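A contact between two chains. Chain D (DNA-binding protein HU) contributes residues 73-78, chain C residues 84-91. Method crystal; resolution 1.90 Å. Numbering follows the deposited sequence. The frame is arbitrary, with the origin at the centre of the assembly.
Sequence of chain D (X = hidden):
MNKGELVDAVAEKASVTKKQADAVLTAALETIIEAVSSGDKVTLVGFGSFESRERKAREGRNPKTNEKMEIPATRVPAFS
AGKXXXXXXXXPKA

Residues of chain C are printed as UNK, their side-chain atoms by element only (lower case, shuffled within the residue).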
# COMPACT_ATOMS: atom_id res chain seq x y z
N ALA D 73 -3.12 11.27 -20.09
CA ALA D 73 -2.07 11.08 -19.09
C ALA D 73 -2.66 11.34 -17.71
O ALA D 73 -3.61 12.10 -17.56
CB ALA D 73 -0.91 12.00 -19.37
N THR D 74 -2.10 10.69 -16.70
CA THR D 74 -2.61 10.87 -15.37
C THR D 74 -1.48 10.60 -14.38
O THR D 74 -0.31 10.52 -14.78
CB THR D 74 -3.86 9.93 -15.14
OG1 THR D 74 -4.47 10.24 -13.88
CG2 THR D 74 -3.52 8.40 -15.11
N ARG D 75 -1.84 10.53 -13.10
CA ARG D 75 -0.95 10.15 -12.01
C ARG D 75 -1.66 9.06 -11.24
O ARG D 75 -2.88 9.11 -11.11
CB ARG D 75 -0.67 11.35 -11.08
CG ARG D 75 0.14 12.46 -11.72
CD ARG D 75 0.34 13.70 -10.82
NE ARG D 75 0.75 14.89 -11.59
CZ ARG D 75 0.78 16.13 -11.09
NH1 ARG D 75 0.43 16.35 -9.83
NH2 ARG D 75 1.15 17.14 -11.84
N VAL D 76 -0.92 8.06 -10.75
CA VAL D 76 -1.51 6.97 -9.99
C VAL D 76 -0.65 6.68 -8.74
O VAL D 76 0.59 6.85 -8.75
CB VAL D 76 -1.64 5.66 -10.84
CG1 VAL D 76 -2.56 5.85 -12.06
CG2 VAL D 76 -0.27 5.15 -11.27
N PRO D 77 -1.29 6.29 -7.64
CA PRO D 77 -0.53 5.88 -6.46
C PRO D 77 0.09 4.51 -6.65
O PRO D 77 -0.49 3.64 -7.31
CB PRO D 77 -1.59 5.86 -5.35
CG PRO D 77 -2.91 5.81 -6.02
CD PRO D 77 -2.75 6.27 -7.43
N ALA D 78 1.29 4.31 -6.10
CA ALA D 78 1.98 3.02 -6.22
C ALA D 78 2.59 2.65 -4.90
O ALA D 78 3.08 3.52 -4.19
CB ALA D 78 3.05 3.05 -7.31
N UNK C 84 -10.81 6.89 -3.45
CA UNK C 84 -10.45 8.17 -2.84
C UNK C 84 -8.97 8.47 -3.01
O UNK C 84 -8.60 9.59 -3.35
c UNK C 84 -10.48 9.58 -0.63
c UNK C 84 -10.85 8.25 -1.34
c UNK C 84 -11.53 10.74 -0.81
c UNK C 84 -10.13 9.40 0.86
N UNK C 85 -8.14 7.46 -2.80
CA UNK C 85 -6.70 7.60 -3.02
C UNK C 85 -6.40 7.97 -4.49
O UNK C 85 -5.71 8.95 -4.77
c UNK C 85 -4.53 6.47 -2.30
c UNK C 85 -1.79 6.74 -1.75
c UNK C 85 -2.48 7.77 -2.39
c UNK C 85 -3.83 5.46 -1.66
c UNK C 85 -2.47 5.59 -1.37
c UNK C 85 -5.99 6.31 -2.59
c UNK C 85 -3.83 7.64 -2.67
N UNK C 86 -6.94 7.20 -5.44
CA UNK C 86 -6.78 7.52 -6.87
C UNK C 86 -7.22 8.92 -7.31
O UNK C 86 -6.57 9.54 -8.16
n UNK C 86 -9.54 2.29 -7.36
c UNK C 86 -7.50 3.97 -8.39
c UNK C 86 -6.81 5.09 -7.63
n UNK C 86 -8.94 4.17 -8.56
c UNK C 86 -7.48 6.47 -7.74
n UNK C 86 -11.17 3.63 -8.28
c UNK C 86 -9.88 3.36 -8.06
N UNK C 87 -8.31 9.40 -6.74
CA UNK C 87 -8.90 10.68 -7.11
C UNK C 87 -8.26 11.89 -6.42
O UNK C 87 -8.32 13.01 -6.93
c UNK C 87 -10.42 10.65 -6.94
c UNK C 87 -11.09 9.68 -7.92
o UNK C 87 -13.22 9.27 -8.92
o UNK C 87 -13.20 10.24 -6.96
c UNK C 87 -12.61 9.73 -7.93
N UNK C 88 -7.62 11.68 -5.28
CA UNK C 88 -6.84 12.74 -4.66
C UNK C 88 -5.53 12.92 -5.44
O UNK C 88 -5.06 14.03 -5.64
c UNK C 88 -8.35 14.93 -1.67
c UNK C 88 -6.57 12.46 -3.18
c UNK C 88 -7.79 12.50 -2.24
n UNK C 88 -9.42 15.38 -0.69
c UNK C 88 -8.74 13.70 -2.48
N UNK C 89 -4.96 11.80 -5.86
CA UNK C 89 -3.76 11.80 -6.69
C UNK C 89 -4.08 12.30 -8.11
O UNK C 89 -3.29 13.03 -8.72
c UNK C 89 -2.57 10.04 -5.36
c UNK C 89 -1.97 10.32 -7.73
c UNK C 89 -3.10 10.39 -6.72
N UNK C 90 -5.25 11.95 -8.63
CA UNK C 90 -5.71 12.45 -9.92
C UNK C 90 -7.17 12.94 -9.91
O UNK C 90 -8.08 12.20 -10.32
c UNK C 90 -5.47 11.40 -11.02
N UNK C 91 -7.39 14.18 -9.46
CA UNK C 91 -8.74 14.77 -9.40
C UNK C 91 -9.51 14.68 -10.72
O UNK C 91 -9.04 15.19 -11.76
c UNK C 91 -7.18 16.17 -8.27
c UNK C 91 -8.46 16.23 -9.03
c UNK C 91 -6.37 15.12 -8.96
O HOH W 1 -4.78 8.06 -9.51

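Position 84 of chain C carries four carbons, forked at the second, and none comes near the strand of chain D. The fork beyond an unbranched CB marks Leu C84, whose backbone O accepts a helical hydrogen bond from the N of position 88. The side chain is exposed and outside this contact, which therefore gives no reason for its type.

At position 85 one carbon leads to a six-carbon ring without oxygen, and CB of Pro D77 sits over one of its faces; the ring identifies Phe C85. The Pro D77 CB lies 3.8 Å from the centroid of the Phe C85 ring and only 16° off the ring normal, a CH-pi contact; the closest pair is Pro D77 CB to Phe C85 CE1, 3.6 Å. The flat aromatic face offers a broad apolar surface against which CB of the proline packs.

Position 86 has three carbons, a nitrogen, and a carbon bearing two more nitrogens, and its second carbon lies near CD of Pro D77; the guanidinium identifies Arg C86. Arg C86 CG is 4.2 Å from Pro D77 CD, while the end of the side chain leads away and NH1 is hydrogen-bonded elsewhere in the structure. A long side chain can thus lend one methylene, CG, to the contact and lead its charged end away.

Position 87 shows three carbons, the third carrying two oxygens, and touches nothing on the strand. This carboxylate is Glu C87, pointing away from the strand, where a charged group need not be buried against it.

Position 88 has four carbons in a row ending in nitrogen, and touches nothing on the strand; it is Lys C88, whose exposed site leaves its charged amine in solvent.

At position 89 one carbon carries two others, and one of these lies against CB of Arg D75 and CD of Pro D77; the branch at CB marks Val C89. It points toward the strand, with Val C89 CG1 3.7 Å from Arg D75 CB and 4.1 Å from Pro D77 CD. Its short, branched apolar side chain fills the space beside them.

Position 90 has a single carbon, lying against OG1 of Thr D74 and O of Arg D75, so it is Ala C90, the first residue to leave helical geometry. Ala C90 CB lies 3.2 Å from Thr D74 OG1 and 3.5 Å from Arg D75 O; a lone methyl suits so close an approach.

At position 91 three carbons close a ring onto the backbone nitrogen, beyond reach of the strand, giving Pro C91; a proline, which has no N-H to donate, is readily placed after the helix has ended.

The contact works mainly by apolar packing: Pro D77 meets Phe C85 and Val C89, and no direct hydrogen bond crosses. One water adds a polar link, donating to Arg C86 O and to Arg D75 O, each 2.7 Å from the water O, and so joins helix and strand backbones.

Chain C, residues 84-91: LFREKVAP
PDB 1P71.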